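Local structure of hypothetical protein (Nostoc punctiforme, 2INB) at residues K61-R66 and H74-Q79; Q79-R84 and A119-K124; L98-T103 and M125-V130. The protein is of unknown function on its own but, as an XisH family protein of the PD-(D/E)XK clan, probably takes part in site-specific recombination of nitrogen-fixation genes. All coordinates share one frame; numbering follows the deposited sequence. Where two conformers were deposited one is given.

Contact 1: residues K61-R66 and H74-Q79; sequences KSFLER and HTALGQ
K61, which directly follows strand 54-60 and fits the lysine of the E-X-K signature of the PD-(D/E)XK clan, reaches across to Q79 on helix 69-88. Its NZ donates a hydrogen bond to Q79 OE1 at 2.8 Å, meeting the amide oxygen at a C=O...N angle of 134° and tilted 17° from the carbonyl plane. The lysine chain starts with CG anti to its own carbonyl carbon (chi1 -62°), bends at chi2 and then runs straight, which lays its methylenes along A76: both CG and CE lie 4.0 Å from A76 CB. The same NZ forms a salt bridge with E72, one turn before A76. E59, two residues before K61 and fitting the acidic position of the same signature, packs against A76 and Q79, which places the putative motif residues between strand 54-60 and helix 69-88; Q79 and Y83 in turn fit the Q-X-X-X-Y pattern found in some branches of this clan. An alanine in place of K61 would probably leave Q79 OE1 and the E72 carboxylate without their shared mate and open a gap beside A76. F63 makes a lighter contact, its CZ 4.3 Å from A76 CB. The loop carrying it is braced by an ST turn, L64 N donating to S62 OG, and by E65 OE2, which accepts from S62 N on its syn side at 2.8 Å.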
loop_
_atom_site.group_PDB
_atom_site.type_symbol
_atom_site.label_atom_id
_atom_site.label_comp_id
_atom_site.label_asym_id
_atom_site.label_seq_id
_atom_site.Cartn_x
_atom_site.Cartn_y
_atom_site.Cartn_z
ATOM N N LYS A 61 6.828 -7.818 8.928
ATOM C CA LYS A 61 5.629 -8.562 8.500
ATOM C C LYS A 61 5.870 -10.069 8.697
ATOM O O LYS A 61 7.031 -10.566 8.567
ATOM C CB LYS A 61 5.278 -8.231 7.047
ATOM C CG LYS A 61 4.930 -6.748 6.866
ATOM C CD LYS A 61 3.629 -6.418 7.585
ATOM C CE LYS A 61 3.168 -5.010 7.362
ATOM N NZ LYS A 61 1.820 -4.754 7.985
ATOM N N SER A 62 4.824 -10.767 9.121
ATOM C CA SER A 62 4.876 -12.202 9.273
ATOM C C SER A 62 4.242 -12.911 8.085
ATOM O O SER A 62 4.502 -14.096 7.848
ATOM C CB SER A 62 4.118 -12.598 10.522
ATOM O OG SER A 62 2.751 -12.296 10.332
ATOM N N PHE A 63 3.380 -12.182 7.369
ATOM C CA PHE A 63 2.569 -12.720 6.278
ATOM C C PHE A 63 1.648 -13.842 6.767
ATOM O O PHE A 63 1.329 -14.770 6.027
ATOM C CB PHE A 63 3.425 -13.057 5.032
ATOM C CG PHE A 63 3.694 -11.855 4.164
ATOM C CD1 PHE A 63 4.667 -10.951 4.537
ATOM C CD2 PHE A 63 2.911 -11.588 3.027
ATOM C CE1 PHE A 63 4.915 -9.786 3.785
ATOM C CE2 PHE A 63 3.143 -10.443 2.273
ATOM C CZ PHE A 63 4.126 -9.545 2.650
ATOM N N LEU A 64 1.222 -13.711 8.023
ATOM C CA LEU A 64 0.093 -14.442 8.597
ATOM C C LEU A 64 -0.994 -13.427 9.057
ATOM O O LEU A 64 -1.996 -13.816 9.663
ATOM C CB LEU A 64 0.577 -15.245 9.793
ATOM C CG LEU A 64 1.666 -16.297 9.516
ATOM N N GLU A 65 -0.794 -12.133 8.743
ATOM C CA GLU A 65 -1.643 -11.018 9.262
ATOM C C GLU A 65 -3.065 -11.024 8.728
ATOM O O GLU A 65 -4.017 -10.570 9.399
ATOM C CB GLU A 65 -1.059 -9.641 8.890
ATOM C CG GLU A 65 0.179 -9.223 9.684
ATOM C CD GLU A 65 1.490 -9.586 9.010
ATOM O OE1 GLU A 65 1.478 -10.202 7.908
ATOM O OE2 GLU A 65 2.539 -9.253 9.610
ATOM N N ARG A 66 -3.199 -11.460 7.483
ATOM C CA ARG A 66 -4.498 -11.497 6.866
ATOM C C ARG A 66 -4.823 -12.888 6.402
ATOM O O ARG A 66 -4.129 -13.885 6.669
ATOM C CB ARG A 66 -4.597 -10.512 5.679
ATOM C CG ARG A 66 -4.244 -9.064 6.025
ATOM C CD ARG A 66 -4.777 -8.067 5.006
ATOM N N HIS A 74 -0.531 -5.965 -0.203
ATOM C CA HIS A 74 -1.030 -4.634 -0.500
ATOM C C HIS A 74 -0.763 -3.654 0.659
ATOM O O HIS A 74 -0.245 -2.542 0.460
ATOM C CB HIS A 74 -2.542 -4.609 -0.715
ATOM C CG HIS A 74 -3.021 -5.385 -1.885
ATOM N ND1 HIS A 74 -2.432 -5.306 -3.122
ATOM C CD2 HIS A 74 -4.107 -6.191 -2.021
ATOM C CE1 HIS A 74 -3.109 -6.079 -3.966
ATOM N NE2 HIS A 74 -4.124 -6.637 -3.316
ATOM N N THR A 75 -1.119 -4.072 1.881
ATOM C CA THR A 75 -0.933 -3.213 3.054
ATOM C C THR A 75 0.543 -3.032 3.338
ATOM O O THR A 75 0.985 -1.925 3.639
ATOM C CB THR A 75 -1.668 -3.823 4.253
ATOM O OG1 THR A 75 -3.083 -3.842 3.959
ATOM C CG2 THR A 75 -1.372 -3.105 5.599
ATOM N N ALA A 76 1.329 -4.105 3.224
ATOM C CA ALA A 76 2.760 -4.002 3.490
ATOM C C ALA A 76 3.446 -3.018 2.551
ATOM O O ALA A 76 4.345 -2.265 2.942
ATOM C CB ALA A 76 3.472 -5.384 3.405
ATOM N N LEU A 77 3.053 -3.071 1.290
ATOM C CA LEU A 77 3.630 -2.197 0.257
ATOM C C LEU A 77 3.224 -0.745 0.491
ATOM O O LEU A 77 4.037 0.171 0.399
ATOM C CB LEU A 77 3.180 -2.674 -1.122
ATOM C CG LEU A 77 3.671 -1.823 -2.286
ATOM C CD1 LEU A 77 5.255 -1.865 -2.338
ATOM C CD2 LEU A 77 3.089 -2.358 -3.643
ATOM N N GLY A 78 1.948 -0.513 0.755
ATOM C CA GLY A 78 1.482 0.880 1.006
ATOM C C GLY A 78 2.181 1.470 2.224
ATOM O O GLY A 78 2.629 2.641 2.222
ATOM N N GLN A 79 2.237 0.691 3.310
ATOM C CA GLN A 79 2.970 1.111 4.488
ATOM C C GLN A 79 4.415 1.408 4.151
ATOM O O GLN A 79 5.010 2.414 4.602
ATOM C CB GLN A 79 2.886 0.022 5.575
ATOM C CG GLN A 79 1.552 -0.008 6.277
ATOM C CD GLN A 79 1.383 -1.135 7.245
ATOM O OE1 GLN A 79 2.090 -2.132 7.170
ATOM N NE2 GLN A 79 0.329 -1.045 8.058
#

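Contact 2: residues Q79-R84 and A119-K124; sequences QFINYR and AENQVK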
loop_
_atom_site.group_PDB
_atom_site.type_symbol
_atom_site.label_atom_id
_atom_site.label_comp_id
_atom_site.label_asym_id
_atom_site.label_seq_id
_atom_site.Cartn_x
_atom_site.Cartn_y
_atom_site.Cartn_z
ATOM N N GLN A 79 2.237 0.691 3.310
ATOM C CA GLN A 79 2.970 1.111 4.488
ATOM C C GLN A 79 4.415 1.408 4.151
ATOM O O GLN A 79 5.010 2.414 4.602
ATOM C CB GLN A 79 2.886 0.022 5.575
ATOM C CG GLN A 79 1.552 -0.008 6.277
ATOM C CD GLN A 79 1.383 -1.135 7.245
ATOM O OE1 GLN A 79 2.090 -2.132 7.170
ATOM N NE2 GLN A 79 0.329 -1.045 8.058
ATOM N N PHE A 80 5.027 0.527 3.374
ATOM C CA PHE A 80 6.438 0.720 3.029
ATOM C C PHE A 80 6.643 2.081 2.327
ATOM O O PHE A 80 7.522 2.907 2.673
ATOM C CB PHE A 80 6.980 -0.420 2.153
ATOM C CG PHE A 80 8.432 -0.252 1.842
ATOM C CD1 PHE A 80 9.427 -0.764 2.694
ATOM C CD2 PHE A 80 8.861 0.417 0.699
ATOM C CE1 PHE A 80 10.759 -0.582 2.417
ATOM C CE2 PHE A 80 10.229 0.600 0.441
ATOM C CZ PHE A 80 11.173 0.101 1.299
ATOM N N ILE A 81 5.780 2.344 1.347
ATOM C CA ILE A 81 5.910 3.572 0.544
ATOM C C ILE A 81 5.716 4.802 1.438
ATOM O O ILE A 81 6.452 5.825 1.360
ATOM C CB ILE A 81 4.943 3.509 -0.669
ATOM C CG1 ILE A 81 5.494 2.484 -1.676
ATOM C CG2 ILE A 81 4.765 4.904 -1.357
ATOM C CD1 ILE A 81 4.518 2.086 -2.729
ATOM N N ASN A 82 4.678 4.734 2.276
ATOM C CA ASN A 82 4.381 5.894 3.117
ATOM C C ASN A 82 5.433 6.106 4.200
ATOM O O ASN A 82 5.854 7.261 4.427
ATOM C CB ASN A 82 2.987 5.760 3.703
ATOM C CG ASN A 82 1.901 6.073 2.711
ATOM O OD1 ASN A 82 2.094 6.856 1.789
ATOM N ND2 ASN A 82 0.714 5.483 2.935
ATOM N N TYR A 83 5.868 5.019 4.860
ATOM C CA TYR A 83 6.899 5.185 5.864
ATOM C C TYR A 83 8.191 5.700 5.217
ATOM O O TYR A 83 8.901 6.501 5.812
ATOM C CB TYR A 83 7.163 3.879 6.632
ATOM C CG TYR A 83 6.001 3.347 7.449
ATOM C CD1 TYR A 83 5.098 4.192 8.055
ATOM C CD2 TYR A 83 5.880 1.963 7.659
ATOM C CE1 TYR A 83 4.021 3.688 8.813
ATOM C CE2 TYR A 83 4.805 1.448 8.414
ATOM C CZ TYR A 83 3.910 2.326 8.997
ATOM O OH TYR A 83 2.849 1.837 9.757
ATOM N N ARG A 84 8.516 5.202 4.034
ATOM C CA ARG A 84 9.744 5.604 3.356
ATOM C C ARG A 84 9.663 7.107 3.066
ATOM O O ARG A 84 10.624 7.859 3.291
ATOM C CB ARG A 84 9.910 4.832 2.079
ATOM C CG ARG A 84 11.172 5.255 1.355
ATOM C CD ARG A 84 11.412 4.419 0.036
ATOM N NE ARG A 84 10.311 4.564 -0.895
ATOM C CZ ARG A 84 10.126 3.778 -1.942
ATOM N NH1 ARG A 84 11.045 2.885 -2.257
ATOM N NH2 ARG A 84 9.055 3.917 -2.681
ATOM N N ALA A 119 10.440 -4.755 -7.311
ATOM C CA ALA A 119 11.421 -4.080 -8.149
ATOM C C ALA A 119 10.961 -2.678 -8.576
ATOM O O ALA A 119 11.719 -1.725 -8.536
ATOM C CB ALA A 119 11.703 -4.918 -9.388
ATOM N N GLU A 120 9.699 -2.570 -9.019
ATOM C CA GLU A 120 9.181 -1.299 -9.543
ATOM C C GLU A 120 9.235 -0.207 -8.466
ATOM O O GLU A 120 9.355 0.982 -8.773
ATOM C CB GLU A 120 7.764 -1.453 -10.050
ATOM C CG GLU A 120 7.597 -2.304 -11.304
ATOM C CD GLU A 120 6.200 -2.296 -11.919
ATOM O OE1 GLU A 120 5.357 -1.519 -11.465
ATOM O OE2 GLU A 120 6.024 -3.091 -12.930
ATOM N N ASN A 121 9.021 -0.607 -7.210
ATOM C CA ASN A 121 8.949 0.337 -6.092
ATOM C C ASN A 121 10.226 0.395 -5.235
ATOM O O ASN A 121 10.194 0.986 -4.139
ATOM C CB ASN A 121 7.706 -0.016 -5.281
ATOM C CG ASN A 121 6.464 0.282 -6.067
ATOM O OD1 ASN A 121 6.048 1.462 -6.167
ATOM N ND2 ASN A 121 5.902 -0.737 -6.690
ATOM N N GLN A 122 11.322 -0.200 -5.701
ATOM C CA GLN A 122 12.578 -0.150 -5.021
ATOM C C GLN A 122 12.469 -0.567 -3.562
ATOM O O GLN A 122 13.078 0.019 -2.655
ATOM C CB GLN A 122 13.208 1.248 -5.181
ATOM C CG GLN A 122 13.763 1.517 -6.561
ATOM C CD GLN A 122 12.742 1.742 -7.675
ATOM O OE1 GLN A 122 11.741 2.446 -7.479
ATOM N NE2 GLN A 122 13.016 1.163 -8.886
ATOM N N VAL A 123 11.718 -1.620 -3.300
ATOM C CA VAL A 123 11.510 -2.072 -1.918
ATOM C C VAL A 123 12.756 -2.867 -1.492
ATOM O O VAL A 123 13.165 -3.834 -2.145
ATOM C CB VAL A 123 10.234 -2.930 -1.806
ATOM C CG1 VAL A 123 10.029 -3.434 -0.351
ATOM C CG2 VAL A 123 8.986 -2.179 -2.299
ATOM N N LYS A 124 13.330 -2.421 -0.401
ATOM C CA LYS A 124 14.456 -3.081 0.234
ATOM C C LYS A 124 13.900 -4.068 1.253
ATOM O O LYS A 124 12.910 -3.743 1.938
ATOM C CB LYS A 124 15.341 -2.031 0.895
ATOM C CG LYS A 124 15.912 -0.995 -0.046
ATOM C CD LYS A 124 16.838 -0.044 0.700
ATOM C CE LYS A 124 17.237 1.126 -0.131
ATOM N NZ LYS A 124 18.025 0.743 -1.316
HETATM O O HOH W 1 13.682 2.091 -1.103
HETATM O O HOH W 2 7.818 3.444 -5.228
#
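F80 lies against V123, and R84 against N121, where helix 69-88 packs on the Schellman motif that ends helix 112-120. Q122 is the C-prime residue of that motif, with positive phi and its N bonded to A119 O. The F80 ring presents one face to V123, whose CG1 sits 3.9 Å from the ring centroid and only 3° off the normal, a CH-pi contact close to ideal in direction. F80 CG is anti to the backbone N (chi1 -178°), which directs the ring toward the turn. The other methyl, V123 CG2, touches CD2 of the ring at 4.0 Å, while CZ comes 3.7 Å from K124 N. At the ring edge, in its plane, lies NH1 of R84.

R84 extends from the helix with its chain bent only at chi3, and that bend turns the guanidinium toward the carbonyls of N121 and Q122, where helix 112-120 gives way to the turn. NH1 donates to N121 O at 2.8 Å, with an N-H...O angle of 160°; the acceptor lies near the guanidinium plane. Two waters also meet the edge of this flat group, one between NH1 and Q122 O, the other reaching the N121 side chain. I81 CD1 lies 3.8 Å from N121 OD1, a van der Waals contact; both residues also pack on I81 of the second subunit, so this join borders the dimer interface. The amide of N121 is divided between two partners: ND2 binds M117 O in the preceding helical turn, and OD1 receives a hydrogen bond at 2.8 Å from the water that accepts from R84 NH2.

Contact 3: residues L98-T103 and M125-V130; sequences LAVPLT and MLIYDV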
loop_
_atom_site.group_PDB
_atom_site.type_symbol
_atom_site.label_atom_id
_atom_site.label_comp_id
_atom_site.label_asym_id
_atom_site.label_seq_id
_atom_site.Cartn_x
_atom_site.Cartn_y
_atom_site.Cartn_z
ATOM N N LEU A 98 11.652 -3.715 4.492
ATOM C CA LEU A 98 10.539 -4.612 4.747
ATOM C C LEU A 98 11.070 -5.965 5.155
ATOM O O LEU A 98 11.805 -6.601 4.397
ATOM C CB LEU A 98 9.707 -4.793 3.473
ATOM C CG LEU A 98 8.538 -5.791 3.505
ATOM C CD1 LEU A 98 7.521 -5.487 4.622
ATOM C CD2 LEU A 98 7.879 -5.972 2.128
ATOM N N ALA A 99 10.766 -6.366 6.381
ATOM C CA ALA A 99 11.220 -7.671 6.875
ATOM C C ALA A 99 10.181 -8.767 6.606
ATOM O O ALA A 99 9.033 -8.597 6.976
ATOM C CB ALA A 99 11.529 -7.600 8.359
ATOM N N VAL A 100 10.593 -9.852 5.947
ATOM C CA VAL A 100 9.683 -10.940 5.724
ATOM C C VAL A 100 10.360 -12.287 5.996
ATOM O O VAL A 100 11.591 -12.424 5.802
ATOM C CB VAL A 100 9.015 -10.970 4.357
ATOM C CG1 VAL A 100 8.488 -9.547 3.940
ATOM C CG2 VAL A 100 9.936 -11.515 3.290
ATOM N N PRO A 101 9.571 -13.275 6.447
ATOM C CA PRO A 101 10.134 -14.606 6.709
ATOM C C PRO A 101 10.686 -15.285 5.466
ATOM O O PRO A 101 10.177 -15.079 4.346
ATOM C CB PRO A 101 8.939 -15.380 7.269
ATOM C CG PRO A 101 7.992 -14.381 7.762
ATOM C CD PRO A 101 8.138 -13.264 6.780
ATOM N N LEU A 102 11.708 -16.110 5.666
ATOM C CA LEU A 102 12.327 -16.871 4.601
ATOM C C LEU A 102 11.292 -17.713 3.847
ATOM O O LEU A 102 11.339 -17.779 2.615
ATOM C CB LEU A 102 13.450 -17.789 5.148
ATOM C CG LEU A 102 14.232 -18.561 4.086
ATOM C CD1 LEU A 102 14.846 -17.763 2.960
ATOM C CD2 LEU A 102 15.325 -19.386 4.826
ATOM N N THR A 103 10.360 -18.351 4.561
ATOM C CA THR A 103 9.318 -19.206 3.908
ATOM C C THR A 103 8.516 -18.375 2.903
ATOM O O THR A 103 8.249 -18.808 1.782
ATOM C CB THR A 103 8.386 -19.866 4.930
ATOM O OG1 THR A 103 7.839 -18.887 5.815
ATOM C CG2 THR A 103 9.162 -20.905 5.773
HETATM N N MSE A 125 14.523 -5.236 1.379
HETATM C CA MSE A 125 13.964 -6.253 2.274
HETATM C C MSE A 125 15.009 -6.855 3.226
HETATM O O MSE A 125 16.211 -6.875 2.940
HETATM C CB MSE A 125 13.262 -7.354 1.477
HETATM C CG MSE A 125 12.054 -6.840 0.715
HETATM SE SE MSE A 125 11.213 -8.271 -0.349
HETATM C CE MSE A 125 12.728 -8.429 -1.581
ATOM N N LEU A 126 14.518 -7.299 4.370
ATOM C CA LEU A 126 15.291 -8.058 5.336
ATOM C C LEU A 126 14.652 -9.441 5.373
ATOM O O LEU A 126 13.506 -9.569 5.793
ATOM C CB LEU A 126 15.254 -7.350 6.679
ATOM C CG LEU A 126 16.044 -7.964 7.836
ATOM C CD1 LEU A 126 17.504 -8.149 7.395
ATOM C CD2 LEU A 126 15.917 -7.109 9.093
ATOM N N ILE A 127 15.356 -10.456 4.876
ATOM C CA ILE A 127 14.814 -11.792 4.904
ATOM C C ILE A 127 15.330 -12.494 6.154
ATOM O O ILE A 127 16.560 -12.646 6.329
ATOM C CB ILE A 127 15.185 -12.599 3.673
ATOM C CG1 ILE A 127 14.927 -11.782 2.390
ATOM C CG2 ILE A 127 14.400 -13.918 3.675
ATOM C CD1 ILE A 127 13.526 -11.227 2.268
ATOM N N TYR A 128 14.400 -12.933 7.003
ATOM C CA TYR A 128 14.763 -13.553 8.303
ATOM C C TYR A 128 14.225 -14.977 8.400
ATOM O O TYR A 128 13.136 -15.279 7.930
ATOM C CB TYR A 128 14.282 -12.730 9.487
ATOM C CG TYR A 128 12.770 -12.541 9.650
ATOM C CD1 TYR A 128 12.097 -11.510 8.965
ATOM C CD2 TYR A 128 12.011 -13.301 10.550
ATOM C CE1 TYR A 128 10.737 -11.321 9.122
ATOM C CE2 TYR A 128 10.655 -13.089 10.712
ATOM C CZ TYR A 128 10.015 -12.111 10.024
ATOM O OH TYR A 128 8.676 -11.927 10.261
ATOM N N ASP A 129 15.004 -15.822 9.043
ATOM C CA ASP A 129 14.592 -17.185 9.282
ATOM C C ASP A 129 13.941 -17.243 10.642
ATOM O O ASP A 129 14.546 -16.871 11.626
ATOM C CB ASP A 129 15.792 -18.130 9.191
ATOM C CG ASP A 129 15.397 -19.563 9.390
ATOM O OD1 ASP A 129 15.342 -20.023 10.530
ATOM O OD2 ASP A 129 15.049 -20.234 8.396
ATOM N N VAL A 130 12.677 -17.659 10.677
ATOM C CA VAL A 130 11.928 -17.706 11.927
ATOM C C VAL A 130 12.424 -18.753 12.932
ATOM O O VAL A 130 12.623 -18.434 14.104
ATOM C CB VAL A 130 10.422 -17.877 11.643
ATOM C CG1 VAL A 130 9.655 -18.065 12.950
ATOM C CG2 VAL A 130 9.892 -16.643 10.854
#
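The carbonyl oxygen of L98 accepts L126 N at 2.8 Å, the donor standing 41° out of the carbonyl plane, and the same oxygen has M125 CA at 3.0 Å in a CA-H...O contact. The ladder continues with V100 N to L126 O at 2.9 Å, Y128 N to V100 O and L102 N to Y128 O. Strands 94-101 and 125-129 thus run side by side in parallel register within the mixed sheet, their segments crossing at -25°, and helices 102-106 and 112-120 occupy the connection between them, as in a beta-alpha-beta crossover. On one face of the sheet V100 and I127 point the same way, with V100 CG2 3.7 Å from I127 CD1; F63 and F109 also pack on V100. The opposite face carries A99 and L126, both of which touch V58 of strand 54-60, the next strand beyond 94-101.

Y128 holds CG between its backbone N and carbonyl carbon (chi1 63°), which folds the ring back over the neighbouring strand. P101 CA lies over the middle of one ring face, 4.1 Å from the centroid, while A99 C is at the edge. Y128 OH ends beside P101 CG at 3.6 Å and hydrogen-bonds to K61 O. P101 occupies the N-cap position of helix 102-106; just beyond it, L102 turns CD1 to I127 CG2, the two side chains crossing at about a right angle.

In the fold
Contacts 1 and 2 follow one another along helix 69-88 and share Q79; their centres are 12 Å apart, and L77 CD1 bridges them by packing 3.7 Å from V123 CG2. Both also touch the second subunit, whereas contact 3 lies inside the sheet, clear of it. Contact 3 meets contact 1 where Y128 OH lies 2.7 Å from K61 O and K61 N lies 3.0 Å from A99 O, tying the putative motif lysine to the neighbouring strand. It meets contact 2, about 16 Å away between centres, where K124 O lies 2.8 Å from L98 N. A glycerol, probably from crystallisation, lies about 4 Å from the R84 side chain.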